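PDB 6IDY: lipase aflb from Neosartorya fumigata, which probably hydrolyses the ester bonds of lipids such as triacylglycerols, as lipases do. Local coordinates for residues A[39-48]-A[89-100]; A[55-66]-A[398-409]. All coordinates share one frame; numbering follows the deposited sequence.

In the fold
Both contacts lie among the N-terminal helices, each more than 20 Å from the chain's centre, on the same side of it and about 16 Å apart between centres; both are partly buried. Contact 1 packs helix 31-47 on the end of helix 81-90 and the start of helix 96-103; contact 2 sets the start of helix 63-73 and the loop before it against helix 405-412 and the loop before it. Contact 1 is held by packing, mostly aliphatic, with carbonyls and a lysine tail at its edge and no hydrogen bond or salt bridge between its own segments, whereas contact 2 adds a salt bridge at its exposed edge. Two ion pairs, Lys47 with Asp59 and Asp97 with Arg55, join the contacts.

Contact 1: residues A[39-48]-A[89-100]; sequences LIASEIVSKI and LTVGLIPADILS
Leu89 of segment 89-100 pushes its CD1 methyl into the side of helix 39-47, where it meets Ile40 CG2 at 3.7 Å and the CB of Glu43 at 3.8 Å. Ile40 and Leu89 cross nearly at right angles, while the aliphatic part of Glu43 runs past Leu89 in the opposite sense. Ile44, one turn on, bridges two leucines: its CG1 touches Leu89 and, at 3.8 Å, the CD2 of Leu99. Branched aliphatic chains suit these buried places because their methyls offer apolar surface on several sides. The short helical segments 39-47 and 96-100 cross at -121°.

Lys47 contributes mainly as a hydrocarbon. Its CB, placed by the helix, touches Leu99 CD1 at 3.8 Å; chi1 of -164° sends CG on past the same methyl, and further bends carry CD to 3.5 Å from the Ile94 O. The ammonium ends beside the CA of Pro95 but makes its salt bridge to Asp59.

Backbone atoms meet methyls at the helix end. Ala96 is small enough for its CB to approach the Lys47 O to 3.4 Å. Ile48, poorly ordered, has CD1 nearest the Ala96 O, at 3.4 Å, with Leu99 CB also close.

With no polar bond between the segments, their fit rests on shape and on the burial of hydrocarbon.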
loop_
_atom_site.group_PDB
_atom_site.type_symbol
_atom_site.label_atom_id
_atom_site.label_comp_id
_atom_site.label_asym_id
_atom_site.label_seq_id
_atom_site.Cartn_x
_atom_site.Cartn_y
_atom_site.Cartn_z
ATOM N N LEU A 39 -8.374 4.231 -23.789
ATOM C CA LEU A 39 -6.992 4.512 -24.189
ATOM C C LEU A 39 -6.033 3.456 -23.642
ATOM O O LEU A 39 -5.188 2.965 -24.389
ATOM C CB LEU A 39 -6.565 5.920 -23.730
ATOM C CG LEU A 39 -5.192 6.407 -24.198
ATOM C CD1 LEU A 39 -5.300 7.747 -24.896
ATOM C CD2 LEU A 39 -4.207 6.488 -23.031
ATOM N N ILE A 40 -6.189 3.091 -22.357
ATOM C CA ILE A 40 -5.346 2.098 -21.688
ATOM C C ILE A 40 -5.588 0.702 -22.264
ATOM O O ILE A 40 -4.614 0.028 -22.597
ATOM C CB ILE A 40 -5.472 2.175 -20.134
ATOM C CG1 ILE A 40 -4.833 3.480 -19.614
ATOM C CG2 ILE A 40 -4.845 0.958 -19.442
ATOM C CD1 ILE A 40 -5.074 3.780 -18.176
ATOM N N ALA A 41 -6.867 0.283 -22.412
ATOM C CA ALA A 41 -7.226 -1.025 -22.978
ATOM C C ALA A 41 -6.673 -1.192 -24.399
ATOM O O ALA A 41 -6.143 -2.257 -24.714
ATOM C CB ALA A 41 -8.736 -1.219 -22.968
ATOM N N SER A 42 -6.749 -0.128 -25.231
ATOM C CA SER A 42 -6.234 -0.157 -26.602
ATOM C C SER A 42 -4.706 -0.116 -26.632
ATOM O O SER A 42 -4.106 -0.792 -27.464
ATOM C CB SER A 42 -6.845 0.951 -27.455
ATOM O OG SER A 42 -6.453 2.242 -27.023
ATOM N N GLU A 43 -4.076 0.638 -25.707
ATOM C CA GLU A 43 -2.615 0.729 -25.610
ATOM C C GLU A 43 -1.992 -0.591 -25.146
ATOM O O GLU A 43 -0.914 -0.944 -25.628
ATOM C CB GLU A 43 -2.177 1.918 -24.733
ATOM C CG GLU A 43 -0.683 2.224 -24.730
ATOM C CD GLU A 43 0.007 2.356 -26.076
ATOM O OE1 GLU A 43 -0.486 3.127 -26.933
ATOM O OE2 GLU A 43 1.050 1.690 -26.269
ATOM N N ILE A 44 -2.684 -1.339 -24.257
ATOM C CA ILE A 44 -2.201 -2.637 -23.777
ATOM C C ILE A 44 -2.183 -3.644 -24.927
ATOM O O ILE A 44 -1.111 -4.163 -25.220
ATOM C CB ILE A 44 -2.926 -3.167 -22.502
ATOM C CG1 ILE A 44 -2.681 -2.229 -21.300
ATOM C CG2 ILE A 44 -2.468 -4.602 -22.164
ATOM C CD1 ILE A 44 -3.642 -2.410 -20.114
ATOM N N VAL A 45 -3.343 -3.871 -25.607
ATOM C CA VAL A 45 -3.479 -4.806 -26.745
ATOM C C VAL A 45 -2.499 -4.480 -27.896
ATOM O O VAL A 45 -1.985 -5.405 -28.521
ATOM C CB VAL A 45 -4.935 -5.004 -27.267
ATOM C CG1 VAL A 45 -5.826 -5.650 -26.212
ATOM C CG2 VAL A 45 -5.554 -3.707 -27.782
ATOM N N SER A 46 -2.222 -3.178 -28.134
ATOM C CA SER A 46 -1.287 -2.696 -29.155
ATOM C C SER A 46 0.160 -3.030 -28.772
ATOM O O SER A 46 0.917 -3.501 -29.624
ATOM C CB SER A 46 -1.443 -1.190 -29.354
ATOM O OG SER A 46 -0.530 -0.674 -30.310
ATOM N N LYS A 47 0.538 -2.795 -27.493
ATOM C CA LYS A 47 1.885 -3.067 -26.989
ATOM C C LYS A 47 2.186 -4.570 -26.870
ATOM O O LYS A 47 3.313 -4.968 -27.173
ATOM C CB LYS A 47 2.159 -2.319 -25.675
ATOM C CG LYS A 47 3.637 -2.263 -25.317
ATOM C CD LYS A 47 4.058 -0.929 -24.735
ATOM C CE LYS A 47 5.437 -0.515 -25.204
ATOM N NZ LYS A 47 6.477 -1.534 -24.896
ATOM N N ILE A 48 1.189 -5.399 -26.471
ATOM C CA ILE A 48 1.319 -6.859 -26.327
ATOM C C ILE A 48 1.799 -7.513 -27.627
ATOM O O ILE A 48 2.966 -7.883 -27.723
ATOM C CB ILE A 48 0.019 -7.527 -25.765
ATOM C CG1 ILE A 48 -0.321 -7.065 -24.316
ATOM C CG2 ILE A 48 0.044 -9.063 -25.865
ATOM C CD1 ILE A 48 0.783 -7.152 -23.236
ATOM N N LEU A 89 1.269 5.095 -19.727
ATOM C CA LEU A 89 1.283 4.416 -21.020
ATOM C C LEU A 89 1.680 5.331 -22.172
ATOM O O LEU A 89 2.363 4.870 -23.086
ATOM C CB LEU A 89 -0.039 3.695 -21.309
ATOM C CG LEU A 89 -0.295 2.381 -20.550
ATOM C CD1 LEU A 89 -1.567 1.739 -21.023
ATOM C CD2 LEU A 89 0.856 1.377 -20.729
ATOM N N THR A 90 1.282 6.622 -22.125
ATOM C CA THR A 90 1.593 7.628 -23.161
ATOM C C THR A 90 3.112 7.772 -23.359
ATOM O O THR A 90 3.580 7.837 -24.496
ATOM C CB THR A 90 0.898 8.970 -22.842
ATOM O OG1 THR A 90 -0.490 8.733 -22.611
ATOM C CG2 THR A 90 1.057 10.006 -23.962
ATOM N N VAL A 91 3.873 7.779 -22.250
ATOM C CA VAL A 91 5.339 7.883 -22.267
ATOM C C VAL A 91 6.013 6.525 -22.543
ATOM O O VAL A 91 7.235 6.467 -22.665
ATOM C CB VAL A 91 5.921 8.578 -21.000
ATOM C CG1 VAL A 91 5.332 9.974 -20.804
ATOM C CG2 VAL A 91 5.749 7.720 -19.746
ATOM N N GLY A 92 5.215 5.459 -22.608
ATOM C CA GLY A 92 5.679 4.100 -22.863
ATOM C C GLY A 92 6.555 3.528 -21.767
ATOM O O GLY A 92 7.530 2.832 -22.053
ATOM N N LEU A 93 6.216 3.816 -20.504
ATOM C CA LEU A 93 6.979 3.341 -19.349
ATOM C C LEU A 93 6.843 1.827 -19.116
ATOM O O LEU A 93 7.798 1.193 -18.662
ATOM C CB LEU A 93 6.578 4.134 -18.082
ATOM C CG LEU A 93 7.459 3.979 -16.832
ATOM C CD1 LEU A 93 8.814 4.604 -17.025
ATOM C CD2 LEU A 93 6.822 4.632 -15.644
ATOM N N ILE A 94 5.672 1.250 -19.432
ATOM C CA ILE A 94 5.432 -0.166 -19.171
ATOM C C ILE A 94 5.685 -1.022 -20.413
ATOM O O ILE A 94 4.959 -0.897 -21.403
ATOM C CB ILE A 94 4.049 -0.456 -18.519
ATOM C CG1 ILE A 94 3.592 0.655 -17.524
ATOM C CG2 ILE A 94 4.027 -1.849 -17.857
ATOM C CD1 ILE A 94 4.569 1.036 -16.289
ATOM N N PRO A 95 6.715 -1.901 -20.375
ATOM C CA PRO A 95 6.955 -2.779 -21.528
ATOM C C PRO A 95 5.923 -3.900 -21.594
ATOM O O PRO A 95 5.243 -4.184 -20.600
ATOM C CB PRO A 95 8.384 -3.296 -21.317
ATOM C CG PRO A 95 8.698 -3.053 -19.902
ATOM C CD PRO A 95 7.651 -2.188 -19.269
ATOM N N ALA A 96 5.810 -4.522 -22.782
ATOM C CA ALA A 96 4.869 -5.593 -23.114
ATOM C C ALA A 96 4.878 -6.774 -22.146
ATOM O O ALA A 96 3.804 -7.231 -21.768
ATOM C CB ALA A 96 5.098 -6.069 -24.541
ATOM N N ASP A 97 6.067 -7.261 -21.739
ATOM C CA ASP A 97 6.185 -8.400 -20.824
ATOM C C ASP A 97 5.606 -8.091 -19.436
ATOM O O ASP A 97 4.925 -8.939 -18.850
ATOM C CB ASP A 97 7.640 -8.902 -20.745
ATOM C CG ASP A 97 8.652 -7.918 -20.167
ATOM O OD1 ASP A 97 8.594 -6.717 -20.531
ATOM O OD2 ASP A 97 9.514 -8.353 -19.369
ATOM N N ILE A 98 5.828 -6.857 -18.939
ATOM C CA ILE A 98 5.291 -6.421 -17.649
ATOM C C ILE A 98 3.775 -6.225 -17.788
ATOM O O ILE A 98 3.031 -6.745 -16.956
ATOM C CB ILE A 98 6.074 -5.212 -17.050
ATOM C CG1 ILE A 98 7.524 -5.651 -16.705
ATOM C CG2 ILE A 98 5.360 -4.644 -15.798
ATOM C CD1 ILE A 98 8.533 -4.550 -16.405
ATOM N N LEU A 99 3.321 -5.572 -18.893
ATOM C CA LEU A 99 1.902 -5.370 -19.208
ATOM C C LEU A 99 1.153 -6.706 -19.270
ATOM O O LEU A 99 0.054 -6.811 -18.722
ATOM C CB LEU A 99 1.714 -4.619 -20.543
ATOM C CG LEU A 99 1.804 -3.091 -20.519
ATOM C CD1 LEU A 99 1.709 -2.520 -21.923
ATOM C CD2 LEU A 99 0.718 -2.478 -19.647
ATOM N N SER A 100 1.764 -7.727 -19.911
ATOM C CA SER A 100 1.202 -9.075 -20.037
ATOM C C SER A 100 1.005 -9.713 -18.663
ATOM O O SER A 100 -0.049 -10.299 -18.419
ATOM C CB SER A 100 2.091 -9.951 -20.916
ATOM O OG SER A 100 1.557 -11.255 -21.069
#

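Contact 2: residues A[55-66]-A[398-409]; sequences RSTKDAKSVQEA and VLPPQLGLDDLL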
loop_
_atom_site.group_PDB
_atom_site.type_symbol
_atom_site.label_atom_id
_atom_site.label_comp_id
_atom_site.label_asym_id
_atom_site.label_seq_id
_atom_site.Cartn_x
_atom_site.Cartn_y
_atom_site.Cartn_z
ATOM N N ARG A 55 12.524 -6.270 -26.616
ATOM C CA ARG A 55 11.713 -5.114 -26.240
ATOM C C ARG A 55 11.571 -4.088 -27.386
ATOM O O ARG A 55 12.107 -4.311 -28.475
ATOM C CB ARG A 55 12.243 -4.476 -24.942
ATOM C CG ARG A 55 11.831 -5.254 -23.698
ATOM C CD ARG A 55 12.276 -4.608 -22.401
ATOM N NE ARG A 55 11.625 -5.250 -21.256
ATOM C CZ ARG A 55 11.899 -4.992 -19.980
ATOM N NH1 ARG A 55 12.831 -4.103 -19.658
ATOM N NH2 ARG A 55 11.245 -5.624 -19.015
ATOM N N SER A 56 10.819 -2.989 -27.146
ATOM C CA SER A 56 10.548 -1.917 -28.113
ATOM C C SER A 56 11.506 -0.720 -27.961
ATOM O O SER A 56 12.154 -0.574 -26.921
ATOM C CB SER A 56 9.096 -1.459 -27.995
ATOM O OG SER A 56 8.805 -0.349 -28.831
ATOM N N THR A 57 11.575 0.137 -29.006
ATOM C CA THR A 57 12.419 1.340 -29.067
ATOM C C THR A 57 12.011 2.401 -28.034
ATOM O O THR A 57 12.877 3.122 -27.531
ATOM C CB THR A 57 12.493 1.911 -30.507
ATOM O OG1 THR A 57 13.297 3.095 -30.503
ATOM C CG2 THR A 57 11.117 2.219 -31.116
ATOM N N LYS A 58 10.705 2.495 -27.726
ATOM C CA LYS A 58 10.176 3.462 -26.763
ATOM C C LYS A 58 10.419 3.039 -25.314
ATOM O O LYS A 58 10.338 3.888 -24.432
ATOM C CB LYS A 58 8.680 3.742 -27.010
ATOM C CG LYS A 58 8.378 4.275 -28.406
ATOM C CD LYS A 58 7.601 5.583 -28.376
ATOM C CE LYS A 58 7.428 6.169 -29.759
ATOM N NZ LYS A 58 8.693 6.759 -30.280
ATOM N N ASP A 59 10.720 1.742 -25.065
ATOM C CA ASP A 59 10.963 1.202 -23.721
ATOM C C ASP A 59 12.198 1.782 -23.051
ATOM O O ASP A 59 13.125 2.216 -23.731
ATOM C CB ASP A 59 11.056 -0.331 -23.748
ATOM C CG ASP A 59 9.745 -1.041 -24.022
ATOM O OD1 ASP A 59 8.700 -0.574 -23.522
ATOM O OD2 ASP A 59 9.770 -2.081 -24.715
ATOM N N ALA A 60 12.201 1.799 -21.710
ATOM C CA ALA A 60 13.334 2.297 -20.936
ATOM C C ALA A 60 14.471 1.281 -21.049
ATOM O O ALA A 60 14.255 0.093 -20.814
ATOM C CB ALA A 60 12.934 2.499 -19.484
ATOM N N LYS A 61 15.641 1.736 -21.515
ATOM C CA LYS A 61 16.836 0.908 -21.691
ATOM C C LYS A 61 17.596 0.798 -20.371
ATOM O O LYS A 61 18.384 -0.133 -20.180
ATOM C CB LYS A 61 17.755 1.507 -22.767
ATOM C CG LYS A 61 17.231 1.336 -24.182
ATOM C CD LYS A 61 18.130 2.023 -25.200
ATOM C CE LYS A 61 17.578 1.945 -26.604
ATOM N NZ LYS A 61 16.339 2.756 -26.757
ATOM N N SER A 62 17.365 1.763 -19.473
ATOM C CA SER A 62 18.014 1.852 -18.176
ATOM C C SER A 62 17.064 2.452 -17.130
ATOM O O SER A 62 15.966 2.905 -17.468
ATOM C CB SER A 62 19.259 2.723 -18.292
ATOM O OG SER A 62 18.864 4.060 -18.530
ATOM N N VAL A 63 17.520 2.478 -15.868
ATOM C CA VAL A 63 16.806 3.022 -14.717
ATOM C C VAL A 63 16.643 4.545 -14.881
ATOM O O VAL A 63 15.567 5.071 -14.600
ATOM C CB VAL A 63 17.523 2.623 -13.397
ATOM C CG1 VAL A 63 16.895 3.309 -12.185
ATOM C CG2 VAL A 63 17.522 1.106 -13.215
ATOM N N GLN A 64 17.696 5.236 -15.368
ATOM C CA GLN A 64 17.673 6.680 -15.620
ATOM C C GLN A 64 16.627 7.044 -16.679
ATOM O O GLN A 64 15.935 8.045 -16.512
ATOM C CB GLN A 64 19.071 7.210 -15.996
ATOM C CG GLN A 64 19.181 8.737 -16.143
ATOM C CD GLN A 64 18.782 9.503 -14.901
ATOM O OE1 GLN A 64 17.684 10.066 -14.814
ATOM N NE2 GLN A 64 19.663 9.541 -13.912
ATOM N N GLU A 65 16.481 6.215 -17.734
ATOM C CA GLU A 65 15.474 6.430 -18.777
ATOM C C GLU A 65 14.058 6.334 -18.206
ATOM O O GLU A 65 13.195 7.113 -18.602
ATOM C CB GLU A 65 15.647 5.450 -19.940
ATOM C CG GLU A 65 16.774 5.839 -20.880
ATOM C CD GLU A 65 16.607 5.393 -22.318
ATOM O OE1 GLU A 65 15.894 4.393 -22.562
ATOM O OE2 GLU A 65 17.199 6.047 -23.206
ATOM N N ALA A 66 13.833 5.399 -17.263
ATOM C CA ALA A 66 12.548 5.212 -16.593
ATOM C C ALA A 66 12.194 6.456 -15.782
ATOM O O ALA A 66 11.058 6.926 -15.873
ATOM C CB ALA A 66 12.598 3.992 -15.689
ATOM N N VAL A 398 19.263 5.467 -6.580
ATOM C CA VAL A 398 17.944 5.728 -7.172
ATOM C C VAL A 398 17.004 4.554 -6.871
ATOM O O VAL A 398 15.783 4.706 -6.864
ATOM C CB VAL A 398 17.981 6.087 -8.681
ATOM C CG1 VAL A 398 18.585 7.471 -8.905
ATOM C CG2 VAL A 398 18.716 5.031 -9.499
ATOM N N LEU A 399 17.592 3.380 -6.621
ATOM C CA LEU A 399 16.894 2.144 -6.294
ATOM C C LEU A 399 17.690 1.413 -5.218
ATOM O O LEU A 399 18.916 1.522 -5.228
ATOM C CB LEU A 399 16.827 1.225 -7.535
ATOM C CG LEU A 399 15.875 1.583 -8.672
ATOM C CD1 LEU A 399 15.982 0.560 -9.784
ATOM C CD2 LEU A 399 14.425 1.663 -8.192
ATOM N N PRO A 400 17.063 0.594 -4.336
ATOM C CA PRO A 400 17.874 -0.216 -3.411
ATOM C C PRO A 400 18.676 -1.247 -4.228
ATOM O O PRO A 400 18.249 -1.579 -5.343
ATOM C CB PRO A 400 16.824 -0.910 -2.537
ATOM C CG PRO A 400 15.603 -0.969 -3.385
ATOM C CD PRO A 400 15.622 0.290 -4.192
ATOM N N PRO A 401 19.826 -1.770 -3.741
ATOM C CA PRO A 401 20.567 -2.772 -4.544
ATOM C C PRO A 401 19.747 -4.023 -4.886
ATOM O O PRO A 401 20.024 -4.691 -5.876
ATOM C CB PRO A 401 21.769 -3.134 -3.660
ATOM C CG PRO A 401 21.864 -2.054 -2.642
ATOM C CD PRO A 401 20.494 -1.494 -2.453
ATOM N N GLN A 402 18.718 -4.315 -4.080
ATOM C CA GLN A 402 17.838 -5.482 -4.224
ATOM C C GLN A 402 16.850 -5.386 -5.394
ATOM O O GLN A 402 16.311 -6.411 -5.819
ATOM C CB GLN A 402 17.091 -5.765 -2.902
ATOM C CG GLN A 402 18.012 -6.131 -1.728
ATOM C CD GLN A 402 18.613 -4.925 -1.038
ATOM O OE1 GLN A 402 18.045 -3.829 -1.021
ATOM N NE2 GLN A 402 19.788 -5.099 -0.453
ATOM N N LEU A 403 16.597 -4.172 -5.903
ATOM C CA LEU A 403 15.651 -3.987 -7.006
ATOM C C LEU A 403 16.324 -3.492 -8.286
ATOM O O LEU A 403 17.399 -2.889 -8.238
ATOM C CB LEU A 403 14.488 -3.048 -6.602
ATOM C CG LEU A 403 13.616 -3.440 -5.383
ATOM C CD1 LEU A 403 12.554 -2.395 -5.135
ATOM C CD2 LEU A 403 12.948 -4.797 -5.570
ATOM N N GLY A 404 15.675 -3.750 -9.415
ATOM C CA GLY A 404 16.147 -3.328 -10.728
ATOM C C GLY A 404 15.095 -2.575 -11.512
ATOM O O GLY A 404 14.039 -2.226 -10.972
ATOM N N LEU A 405 15.379 -2.335 -12.801
ATOM C CA LEU A 405 14.500 -1.644 -13.742
ATOM C C LEU A 405 13.064 -2.205 -13.778
ATOM O O LEU A 405 12.124 -1.427 -13.634
ATOM C CB LEU A 405 15.134 -1.629 -15.149
ATOM C CG LEU A 405 14.315 -1.021 -16.299
ATOM C CD1 LEU A 405 14.031 0.465 -16.077
ATOM C CD2 LEU A 405 15.002 -1.247 -17.638
ATOM N N ASP A 406 12.900 -3.536 -13.957
ATOM C CA ASP A 406 11.593 -4.214 -14.023
ATOM C C ASP A 406 10.753 -4.015 -12.769
ATOM O O ASP A 406 9.525 -3.954 -12.853
ATOM C CB ASP A 406 11.760 -5.709 -14.343
ATOM C CG ASP A 406 12.248 -6.015 -15.757
ATOM O OD1 ASP A 406 12.444 -5.058 -16.543
ATOM O OD2 ASP A 406 12.428 -7.210 -16.077
ATOM N N ASP A 407 11.421 -3.886 -11.613
ATOM C CA ASP A 407 10.792 -3.625 -10.316
ATOM C C ASP A 407 10.219 -2.203 -10.285
ATOM O O ASP A 407 9.079 -2.029 -9.865
ATOM C CB ASP A 407 11.795 -3.857 -9.181
ATOM C CG ASP A 407 12.278 -5.293 -9.097
ATOM O OD1 ASP A 407 11.426 -6.200 -9.007
ATOM O OD2 ASP A 407 13.507 -5.507 -9.103
ATOM N N LEU A 408 10.984 -1.205 -10.792
ATOM C CA LEU A 408 10.563 0.194 -10.914
ATOM C C LEU A 408 9.342 0.255 -11.858
ATOM O O LEU A 408 8.313 0.824 -11.489
ATOM C CB LEU A 408 11.727 1.047 -11.494
ATOM C CG LEU A 408 11.663 2.593 -11.391
ATOM C CD1 LEU A 408 12.984 3.191 -11.758
ATOM C CD2 LEU A 408 10.614 3.204 -12.317
ATOM N N LEU A 409 9.467 -0.337 -13.066
ATOM C CA LEU A 409 8.407 -0.342 -14.086
ATOM C C LEU A 409 7.142 -1.056 -13.637
ATOM O O LEU A 409 6.049 -0.525 -13.819
ATOM C CB LEU A 409 8.904 -0.896 -15.434
ATOM C CG LEU A 409 10.208 -0.303 -16.008
ATOM C CD1 LEU A 409 10.622 -1.020 -17.286
ATOM C CD2 LEU A 409 10.100 1.199 -16.237
#
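Val63 and Leu399 reach toward each other tip to tip, with both methyls of the valine 3.8 Å from Leu399 CD1. The CG1 branch, anti to the backbone N (chi1 173°), also meets Val398 CG2 and Leu408 CD1, so one short beta-branched residue at the start of helix 63-73 touches three side chains with a single methyl. Its other branch, CG2, turns to the CB of Leu405.

Leu405 lies over the loop that leads into this helix. Its CD1 rests 3.4 Å from the Ser62 O and its CD2 3.5 Å from the Ala60 O, while CD1 also packs on Ala66 CB. Alanine suits that position, since its lone methyl lets Leu405, Leu408 and Leu409 all close in on it.

Two helix starts thus face each other. Ser62 N-caps helix 63-73 through a weak bond from Glu65 N to its OG; Gly404 occupies the N-cap position of helix 405-412, and its N donates to Asp407 OD2 at 2.8 Å. The mostly parallel sheet, consistent with an alpha/beta hydrolase fold, lies between the segments in sequence, so this contact joins sequence-distant parts.

Toward the solvent side, the extended chain of Arg55 slides past Leu405 to Asp406. NH2 donates to OD1 at 2.8 Å, with the oxygen in the guanidinium plane, yet it meets that oxygen from above the carboxylate, the two planes being 52° apart. NH1 adds a weak bond to the same OD1. Arg55 is poorly ordered, and its NH2 also pairs with Asp97.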